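Local coordinates for Acarbose/maltose binding protein GacH (Streptomyces glaucescens, PDB 3K01) that binds acarbose and an acarbose homologue, and probably maltose, as the extracellular solute receptor of an ABC transporter, at residues Leu182-Pro194 and Phe376-Ser388. Residues are numbered along the deposited sequence; the frame is centred on the assembly and turned at random.
Sequences LYLRGDDPYWFLP and FEPIRLQMANVLS
Pro-189, Phe-376, Ile-379 and Met-383 carry much of an apolar contact, bridged by water at one border, in which one face of the near-C-terminal helix 376-387 packs on the loop and 3-10 turn that lead from strand 180-183 to helix 193-198. Pro-189 sits against the helix backbone, its CB 3.3 Å from Phe-376 O, while its CD lies 3.8 Å from Arg-380 CB. The Phe-376 ring extends past the proline, and its CE1 reaches the edge of the Tyr-190 ring, in plane, 3.8 Å from CD1. Leu-193 CD1 meets the same CE1 at 3.6 Å, near the plane of the phenylalanine ring. The chi1 of Ile-379, -65°, puts CG2 opposite the backbone N and facing Phe-192, 3.6 Å from CD2. Met-383 runs extended to its sulfur and bends only at the last torsion (chi3 39°): SD passes Phe-192 in an oblique Met-aromatic contact, and CE comes to rest against Pro-189 CA. In this periplasmic-binding-protein-type fold helix 376-387 packs beside the connection following strand 180-183 in the same lobe; helix 393-407 also packs against helix 376-387, and Tyr-222 of helix 216-230 stacks on Phe-192. Farther along, Leu-387 CD1 comes within 3.5 Å of Gly-186 CA, tight against a residue without a side chain. A water donates to both Gly-186 O and Arg-380 O, bridging the loop to the helix. A second water accepts from Arg-380 NH1 and donates to Asp-187 O, while NE and NH2 of that guanidinium grip Glu-377 side-on, one nitrogen to each carboxylate oxygen.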
ATOM      1  N   LEU A 182      11.451  -6.630 -18.241  1.00  5.67           N
ATOM      2  CA  LEU A 182      10.523  -6.493 -17.125  1.00  6.27           C
ATOM      3  C   LEU A 182       9.745  -7.769 -16.889  1.00  5.91           C
ATOM      4  O   LEU A 182       9.260  -8.404 -17.836  1.00  6.21           O
ATOM      5  CB  LEU A 182       9.530  -5.371 -17.473  1.00  6.31           C
ATOM      6  CG  LEU A 182       8.413  -5.048 -16.474  1.00  6.02           C
ATOM      7  CD1 LEU A 182       8.956  -4.517 -15.139  1.00  6.68           C
ATOM      8  CD2 LEU A 182       7.379  -4.091 -17.030  1.00  7.36           C
ATOM      9  N   TYR A 183       9.542  -8.127 -15.619  1.00  6.21           N
ATOM     10  CA  TYR A 183       8.477  -9.070 -15.275  1.00  5.23           C
ATOM     11  C   TYR A 183       7.250  -8.273 -14.934  1.00  6.42           C
ATOM     12  O   TYR A 183       7.310  -7.485 -13.998  1.00  6.74           O
ATOM     13  CB  TYR A 183       8.844  -9.996 -14.103  1.00  6.61           C
ATOM     14  CG  TYR A 183       7.791 -11.062 -13.944  1.00  5.51           C
ATOM     15  CD1 TYR A 183       7.949 -12.301 -14.546  1.00  6.65           C
ATOM     16  CD2 TYR A 183       6.599 -10.808 -13.285  1.00  6.06           C
ATOM     17  CE1 TYR A 183       6.954 -13.277 -14.468  1.00  6.87           C
ATOM     18  CE2 TYR A 183       5.610 -11.788 -13.183  1.00  7.16           C
ATOM     19  CZ  TYR A 183       5.804 -12.988 -13.768  1.00  6.49           C
ATOM     20  OH  TYR A 183       4.794 -13.920 -13.670  1.00  8.26           O
ATOM     21  N   LEU A 184       6.176  -8.419 -15.723  1.00  6.52           N
ATOM     22  CA  LEU A 184       4.940  -7.675 -15.507  1.00  6.72           C
ATOM     23  C   LEU A 184       4.011  -8.616 -14.771  1.00  6.86           C
ATOM     24  O   LEU A 184       3.634  -9.673 -15.305  1.00  7.06           O
ATOM     25  CB  LEU A 184       4.370  -7.244 -16.862  1.00  7.28           C
ATOM     26  CG  LEU A 184       3.073  -6.417 -16.790  1.00  7.55           C
ATOM     27  CD1 LEU A 184       3.024  -5.427 -17.906  1.00 10.26           C
ATOM     28  CD2 LEU A 184       1.834  -7.298 -16.853  1.00 10.55           C
ATOM     29  N   ARG A 185       3.659  -8.280 -13.534  1.00  7.30           N
ATOM     30  CA  ARG A 185       2.783  -9.140 -12.751  1.00  8.56           C
ATOM     31  C   ARG A 185       1.384  -9.123 -13.357  1.00  8.88           C
ATOM     32  O   ARG A 185       0.749  -8.067 -13.403  1.00 10.46           O
ATOM     33  CB  ARG A 185       2.733  -8.653 -11.301  1.00  9.87           C
ATOM     34  CG  ARG A 185       1.742  -9.372 -10.399  1.00 11.98           C
ATOM     35  CD  ARG A 185       2.416 -10.546  -9.784  1.00 13.06           C
ATOM     36  NE  ARG A 185       1.611 -11.312  -8.800  1.00 11.55           N
ATOM     37  CZ  ARG A 185       1.515 -11.060  -7.501  1.00 13.41           C
ATOM     38  NH1 ARG A 185       2.143 -10.031  -6.949  1.00 16.40           N
ATOM     39  NH2 ARG A 185       0.787 -11.872  -6.740  1.00 16.61           N
ATOM     40  N   GLY A 186       0.903 -10.286 -13.788  1.00  7.89           N
ATOM     41  CA  GLY A 186      -0.349 -10.315 -14.538  1.00  8.76           C
ATOM     42  C   GLY A 186      -1.546 -10.858 -13.800  1.00  7.22           C
ATOM     43  O   GLY A 186      -2.632 -10.858 -14.371  1.00  8.47           O
ATOM     44  N   ASP A 187      -1.352 -11.367 -12.582  1.00  7.52           N
ATOM     45  CA  ASP A 187      -2.412 -12.119 -11.915  1.00  8.77           C
ATOM     46  C   ASP A 187      -2.877 -11.438 -10.644  1.00  7.93           C
ATOM     47  O   ASP A 187      -3.637 -12.056  -9.877  1.00 10.18           O
ATOM     48  CB  ASP A 187      -1.960 -13.559 -11.589  1.00  9.69           C
ATOM     49  CG  ASP A 187      -0.865 -13.611 -10.533  1.00 10.18           C
ATOM     50  OD1 ASP A 187      -0.106 -12.635 -10.418  1.00 10.81           O
ATOM     51  OD2 ASP A 187      -0.744 -14.653  -9.819  1.00 13.25           O
ATOM     52  N   ASP A 188      -2.431 -10.209 -10.391  1.00  7.71           N
ATOM     53  CA  ASP A 188      -2.824  -9.515  -9.164  1.00  7.36           C
ATOM     54  C   ASP A 188      -3.161  -8.063  -9.531  1.00  7.76           C
ATOM     55  O   ASP A 188      -2.326  -7.356 -10.092  1.00  7.69           O
ATOM     56  CB  ASP A 188      -1.715  -9.571  -8.100  1.00  9.07           C
ATOM     57  CG  ASP A 188      -2.165  -8.989  -6.784  1.00 10.12           C
ATOM     58  OD1 ASP A 188      -2.673  -7.857  -6.769  1.00  9.79           O
ATOM     59  OD2 ASP A 188      -2.022  -9.711  -5.755  1.00 14.35           O
ATOM     60  N   PRO A 189      -4.397  -7.622  -9.236  1.00  7.84           N
ATOM     61  CA  PRO A 189      -4.881  -6.356  -9.772  1.00  7.69           C
ATOM     62  C   PRO A 189      -4.178  -5.143  -9.169  1.00  6.96           C
ATOM     63  O   PRO A 189      -4.192  -4.086  -9.774  1.00  7.05           O
ATOM     64  CB  PRO A 189      -6.368  -6.368  -9.377  1.00  8.40           C
ATOM     65  CG  PRO A 189      -6.427  -7.224  -8.195  1.00  9.13           C
ATOM     66  CD  PRO A 189      -5.405  -8.302  -8.402  1.00  8.25           C
ATOM     67  N   TYR A 190      -3.535  -5.298  -8.007  1.00  6.91           N
ATOM     68  CA  TYR A 190      -2.838  -4.144  -7.425  1.00  6.76           C
ATOM     69  C   TYR A 190      -1.725  -3.664  -8.370  1.00  6.84           C
ATOM     70  O   TYR A 190      -1.428  -2.478  -8.438  1.00  6.71           O
ATOM     71  CB  TYR A 190      -2.284  -4.573  -6.077  1.00  7.80           C
ATOM     72  CG  TYR A 190      -1.890  -3.456  -5.144  1.00  7.14           C
ATOM     73  CD1 TYR A 190      -2.838  -2.536  -4.679  1.00  7.60           C
ATOM     74  CD2 TYR A 190      -0.589  -3.362  -4.660  1.00  7.04           C
ATOM     75  CE1 TYR A 190      -2.507  -1.574  -3.769  1.00  8.66           C
ATOM     76  CE2 TYR A 190      -0.244  -2.346  -3.764  1.00  8.13           C
ATOM     77  CZ  TYR A 190      -1.230  -1.499  -3.310  1.00  7.92           C
ATOM     78  OH  TYR A 190      -0.911  -0.488  -2.420  1.00 10.58           O
ATOM     79  N   TRP A 191      -1.155  -4.614  -9.131  1.00  6.66           N
ATOM     80  CA  TRP A 191      -0.098  -4.312 -10.083  1.00  7.13           C
ATOM     81  C   TRP A 191      -0.584  -3.698 -11.379  1.00  7.14           C
ATOM     82  O   TRP A 191       0.237  -3.262 -12.181  1.00  7.88           O
ATOM     83  CB  TRP A 191       0.747  -5.563 -10.366  1.00  7.30           C
ATOM     84  CG  TRP A 191       1.864  -5.818  -9.326  1.00  7.18           C
ATOM     85  CD1 TRP A 191       3.205  -5.625  -9.535  1.00  7.99           C
ATOM     86  CD2 TRP A 191       1.740  -6.320  -7.982  1.00  7.24           C
ATOM     87  NE1 TRP A 191       3.907  -5.964  -8.404  1.00  8.92           N
ATOM     88  CE2 TRP A 191       3.045  -6.384  -7.430  1.00  7.80           C
ATOM     89  CE3 TRP A 191       0.657  -6.710  -7.185  1.00  9.34           C
ATOM     90  CZ2 TRP A 191       3.289  -6.821  -6.117  1.00  9.38           C
ATOM     91  CZ3 TRP A 191       0.896  -7.145  -5.882  1.00 10.17           C
ATOM     92  CH2 TRP A 191       2.199  -7.196  -5.360  1.00 10.10           C
ATOM     93  N   PHE A 192      -1.897  -3.641 -11.599  1.00  6.63           N
ATOM     94  CA  PHE A 192      -2.400  -2.876 -12.718  1.00  7.03           C
ATOM     95  C   PHE A 192      -2.358  -1.371 -12.459  1.00  6.81           C
ATOM     96  O   PHE A 192      -2.247  -0.566 -13.388  1.00  6.37           O
ATOM     97  CB  PHE A 192      -3.842  -3.330 -13.024  1.00  7.76           C
ATOM     98  CG  PHE A 192      -4.487  -2.611 -14.162  1.00  8.05           C
ATOM     99  CD1 PHE A 192      -4.039  -2.823 -15.462  1.00  9.47           C
ATOM    100  CD2 PHE A 192      -5.553  -1.752 -13.948  1.00  8.40           C
ATOM    101  CE1 PHE A 192      -4.682  -2.179 -16.552  1.00 10.89           C
ATOM    102  CE2 PHE A 192      -6.196  -1.108 -15.054  1.00  8.82           C
ATOM    103  CZ  PHE A 192      -5.748  -1.325 -16.323  1.00  9.70           C
ATOM    104  N   LEU A 193      -2.505  -1.003 -11.183  1.00  6.48           N
ATOM    105  CA  LEU A 193      -2.745   0.384 -10.861  1.00  6.59           C
ATOM    106  C   LEU A 193      -1.645   1.351 -11.318  1.00  6.60           C
ATOM    107  O   LEU A 193      -1.962   2.433 -11.811  1.00  6.62           O
ATOM    108  CB  LEU A 193      -3.112   0.550  -9.371  1.00  7.38           C
ATOM    109  CG  LEU A 193      -4.402  -0.176  -8.966  1.00  7.31           C
ATOM    110  CD1 LEU A 193      -4.621  -0.041  -7.463  1.00  9.38           C
ATOM    111  CD2 LEU A 193      -5.617   0.402  -9.693  1.00  9.79           C
ATOM    112  N   PRO A 194      -0.358   0.978 -11.217  1.00  5.66           N
ATOM    113  CA  PRO A 194       0.649   1.907 -11.773  1.00  6.35           C
ATOM    114  C   PRO A 194       0.428   2.263 -13.239  1.00  6.31           C
ATOM    115  O   PRO A 194       0.670   3.399 -13.639  1.00  6.70           O
ATOM    116  CB  PRO A 194       1.959   1.114 -11.601  1.00  6.82           C
ATOM    117  CG  PRO A 194       1.712   0.288 -10.374  1.00  6.19           C
ATOM    118  CD  PRO A 194       0.280  -0.186 -10.555  1.00  6.22           C
ATOM    119  N   PHE A 376     -11.135  -4.306  -6.851  1.00  7.75           N
ATOM    120  CA  PHE A 376      -9.979  -5.026  -7.391  1.00  8.01           C
ATOM    121  C   PHE A 376     -10.359  -6.227  -8.237  1.00  7.21           C
ATOM    122  O   PHE A 376      -9.711  -6.494  -9.248  1.00  7.21           O
ATOM    123  CB  PHE A 376      -9.039  -5.437  -6.247  1.00  8.69           C
ATOM    124  CG  PHE A 376      -8.230  -4.293  -5.712  1.00  9.50           C
ATOM    125  CD1 PHE A 376      -7.174  -3.773  -6.449  1.00 11.62           C
ATOM    126  CD2 PHE A 376      -8.536  -3.748  -4.475  1.00 13.33           C
ATOM    127  CE1 PHE A 376      -6.414  -2.715  -5.960  1.00 13.58           C
ATOM    128  CE2 PHE A 376      -7.796  -2.674  -3.974  1.00 14.32           C
ATOM    129  CZ  PHE A 376      -6.735  -2.161  -4.713  1.00 13.85           C
ATOM    130  N   GLU A 377     -11.400  -6.963  -7.863  1.00  7.76           N
ATOM    131  CA  GLU A 377     -11.709  -8.189  -8.578  1.00  7.45           C
ATOM    132  C   GLU A 377     -12.027  -7.975 -10.071  1.00  7.42           C
ATOM    133  O   GLU A 377     -11.538  -8.733 -10.898  1.00  7.41           O
ATOM    134  CB  GLU A 377     -12.789  -9.005  -7.851  1.00  8.18           C
ATOM    135  CG  GLU A 377     -13.234 -10.221  -8.641  1.00  8.83           C
ATOM    136  CD  GLU A 377     -12.191 -11.338  -8.672  1.00 10.53           C
ATOM    137  OE1 GLU A 377     -11.058 -11.194  -8.189  1.00 10.34           O
ATOM    138  OE2 GLU A 377     -12.502 -12.410  -9.212  1.00 11.61           O
ATOM    139  N   PRO A 378     -12.819  -6.951 -10.433  1.00  7.28           N
ATOM    140  CA  PRO A 378     -13.053  -6.746 -11.863  1.00  7.75           C
ATOM    141  C   PRO A 378     -11.778  -6.457 -12.636  1.00  7.70           C
ATOM    142  O   PRO A 378     -11.603  -6.940 -13.755  1.00  8.44           O
ATOM    143  CB  PRO A 378     -14.040  -5.575 -11.912  1.00  8.37           C
ATOM    144  CG  PRO A 378     -14.765  -5.670 -10.567  1.00  8.95           C
ATOM    145  CD  PRO A 378     -13.642  -6.037  -9.606  1.00  7.57           C
ATOM    146  N   ILE A 379     -10.858  -5.703 -12.040  1.00  7.54           N
ATOM    147  CA  ILE A 379      -9.565  -5.482 -12.674  1.00  8.01           C
ATOM    148  C   ILE A 379      -8.808  -6.794 -12.828  1.00  7.18           C
ATOM    149  O   ILE A 379      -8.215  -7.047 -13.877  1.00  7.72           O
ATOM    150  CB  ILE A 379      -8.720  -4.502 -11.864  1.00  7.56           C
ATOM    151  CG1 ILE A 379      -9.362  -3.123 -11.860  1.00  9.11           C
ATOM    152  CG2 ILE A 379      -7.258  -4.448 -12.385  1.00  9.00           C
ATOM    153  CD1 ILE A 379      -8.633  -2.120 -10.947  1.00 11.79           C
ATOM    154  N   ARG A 380      -8.794  -7.626 -11.796  1.00  6.87           N
ATOM    155  CA  ARG A 380      -8.045  -8.873 -11.879  1.00  7.27           C
ATOM    156  C   ARG A 380      -8.546  -9.691 -13.071  1.00  5.53           C
ATOM    157  O   ARG A 380      -7.755 -10.170 -13.889  1.00  6.65           O
ATOM    158  CB  ARG A 380      -8.195  -9.708 -10.629  1.00  6.76           C
ATOM    159  CG  ARG A 380      -7.344 -10.985 -10.693  1.00  7.35           C
ATOM    160  CD  ARG A 380      -7.784 -12.008  -9.662  1.00  7.79           C
ATOM    161  NE  ARG A 380      -9.158 -12.441  -9.946  1.00  7.39           N
ATOM    162  CZ  ARG A 380      -9.499 -13.282 -10.930  1.00  8.94           C
ATOM    163  NH1 ARG A 380      -8.580 -13.835 -11.726  1.00  8.57           N
ATOM    164  NH2 ARG A 380     -10.780 -13.548 -11.130  1.00 10.05           N
ATOM    165  N   LEU A 381      -9.868  -9.852 -13.172  1.00  6.33           N
ATOM    166  CA  LEU A 381     -10.437 -10.664 -14.235  1.00  6.80           C
ATOM    167  C   LEU A 381     -10.139 -10.088 -15.618  1.00  6.95           C
ATOM    168  O   LEU A 381      -9.695 -10.829 -16.536  1.00  7.28           O
ATOM    169  CB  LEU A 381     -11.944 -10.747 -14.019  1.00  7.49           C
ATOM    170  CG  LEU A 381     -12.686 -11.588 -15.052  1.00  7.97           C
ATOM    171  CD1 LEU A 381     -12.160 -13.026 -15.122  1.00 10.77           C
ATOM    172  CD2 LEU A 381     -14.160 -11.550 -14.737  1.00  9.42           C
ATOM    173  N   GLN A 382     -10.376  -8.788 -15.785  1.00  6.27           N
ATOM    174  CA  GLN A 382     -10.187  -8.174 -17.061  1.00  6.59           C
ATOM    175  C   GLN A 382      -8.727  -8.075 -17.463  1.00  7.73           C
ATOM    176  O   GLN A 382      -8.391  -8.298 -18.646  1.00  7.20           O
ATOM    177  CB  GLN A 382     -10.883  -6.811 -17.165  1.00  7.30           C
ATOM    178  CG  GLN A 382     -12.418  -6.840 -16.914  1.00  8.02           C
ATOM    179  CD  GLN A 382     -13.117  -7.895 -17.730  1.00  7.64           C
ATOM    180  OE1 GLN A 382     -12.858  -8.010 -18.926  1.00  8.79           O
ATOM    181  NE2 GLN A 382     -14.021  -8.641 -17.111  1.00  9.98           N
ATOM    182  N   MET A 383      -7.834  -7.779 -16.517  1.00  7.21           N
ATOM    183  CA  MET A 383      -6.419  -7.752 -16.881  1.00  9.11           C
ATOM    184  C   MET A 383      -5.945  -9.142 -17.317  1.00  7.18           C
ATOM    185  O   MET A 383      -5.160  -9.244 -18.270  1.00  7.08           O
ATOM    186  CB  MET A 383      -5.543  -7.208 -15.754  1.00  9.13           C
ATOM    187  CG  MET A 383      -4.016  -7.443 -16.004  1.00 13.46           C
ATOM    188  SD  MET A 383      -2.965  -6.739 -14.718  1.00 18.46           S
ATOM    189  CE  MET A 383      -4.147  -7.240 -13.406  1.00  2.42           C
ATOM    190  N   ALA A 384      -6.395 -10.190 -16.639  1.00  7.02           N
ATOM    191  CA  ALA A 384      -6.037 -11.543 -17.041  1.00  7.70           C
ATOM    192  C   ALA A 384      -6.515 -11.829 -18.452  1.00  7.46           C
ATOM    193  O   ALA A 384      -5.775 -12.398 -19.270  1.00  8.00           O
ATOM    194  CB  ALA A 384      -6.611 -12.559 -16.064  1.00  8.56           C
ATOM    195  N   ASN A 385      -7.737 -11.424 -18.759  1.00  7.03           N
ATOM    196  CA  ASN A 385      -8.310 -11.721 -20.054  1.00  8.29           C
ATOM    197  C   ASN A 385      -7.680 -10.897 -21.169  1.00  7.43           C
ATOM    198  O   ASN A 385      -7.655 -11.343 -22.312  1.00  8.62           O
ATOM    199  CB  ASN A 385      -9.833 -11.599 -19.991  1.00  8.54           C
ATOM    200  CG  ASN A 385     -10.460 -12.681 -19.117  1.00 10.00           C
ATOM    201  OD1 ASN A 385      -9.784 -13.605 -18.622  1.00 10.18           O
ATOM    202  ND2 ASN A 385     -11.755 -12.556 -18.905  1.00 10.93           N
ATOM    203  N   VAL A 386      -7.195  -9.691 -20.846  1.00  7.03           N
ATOM    204  CA  VAL A 386      -6.433  -8.913 -21.813  1.00  7.23           C
ATOM    205  C   VAL A 386      -5.095  -9.620 -22.072  1.00  7.73           C
ATOM    206  O   VAL A 386      -4.688  -9.797 -23.227  1.00  8.14           O
ATOM    207  CB  VAL A 386      -6.192  -7.475 -21.303  1.00  7.30           C
ATOM    208  CG1 VAL A 386      -5.090  -6.759 -22.098  1.00  9.38           C
ATOM    209  CG2 VAL A 386      -7.498  -6.691 -21.354  1.00  8.73           C
ATOM    210  N   LEU A 387      -4.392 -10.015 -21.011  1.00  7.81           N
ATOM    211  CA  LEU A 387      -3.050 -10.590 -21.177  1.00  8.21           C
ATOM    212  C   LEU A 387      -3.089 -11.922 -21.910  1.00  9.32           C
ATOM    213  O   LEU A 387      -2.163 -12.220 -22.668  1.00  9.62           O
ATOM    214  CB  LEU A 387      -2.333 -10.704 -19.836  1.00  7.86           C
ATOM    215  CG  LEU A 387      -1.920  -9.358 -19.244  1.00  8.34           C
ATOM    216  CD1 LEU A 387      -1.446  -9.580 -17.798  1.00  8.66           C
ATOM    217  CD2 LEU A 387      -0.842  -8.664 -20.080  1.00  8.27           C
ATOM    218  N   SER A 388      -4.145 -12.707 -21.738  1.00  9.60           N
ATOM    219  CA  SER A 388      -4.256 -13.969 -22.477  1.00 10.19           C
ATOM    220  C   SER A 388      -4.714 -13.779 -23.919  1.00 10.47           C
ATOM    221  O   SER A 388      -4.714 -14.748 -24.694  1.00 12.30           O
ATOM    222  CB  SER A 388      -5.229 -14.893 -21.777  1.00 10.83           C
ATOM    223  OG  SER A 388      -6.548 -14.345 -21.889  1.00 12.53           O
TER
HETATM  224  O   HOH W   1      -5.161 -10.885 -13.064  1.00  9.94           O
HETATM  225  O   HOH W   2      -5.702 -13.483 -12.019  1.00  8.77           O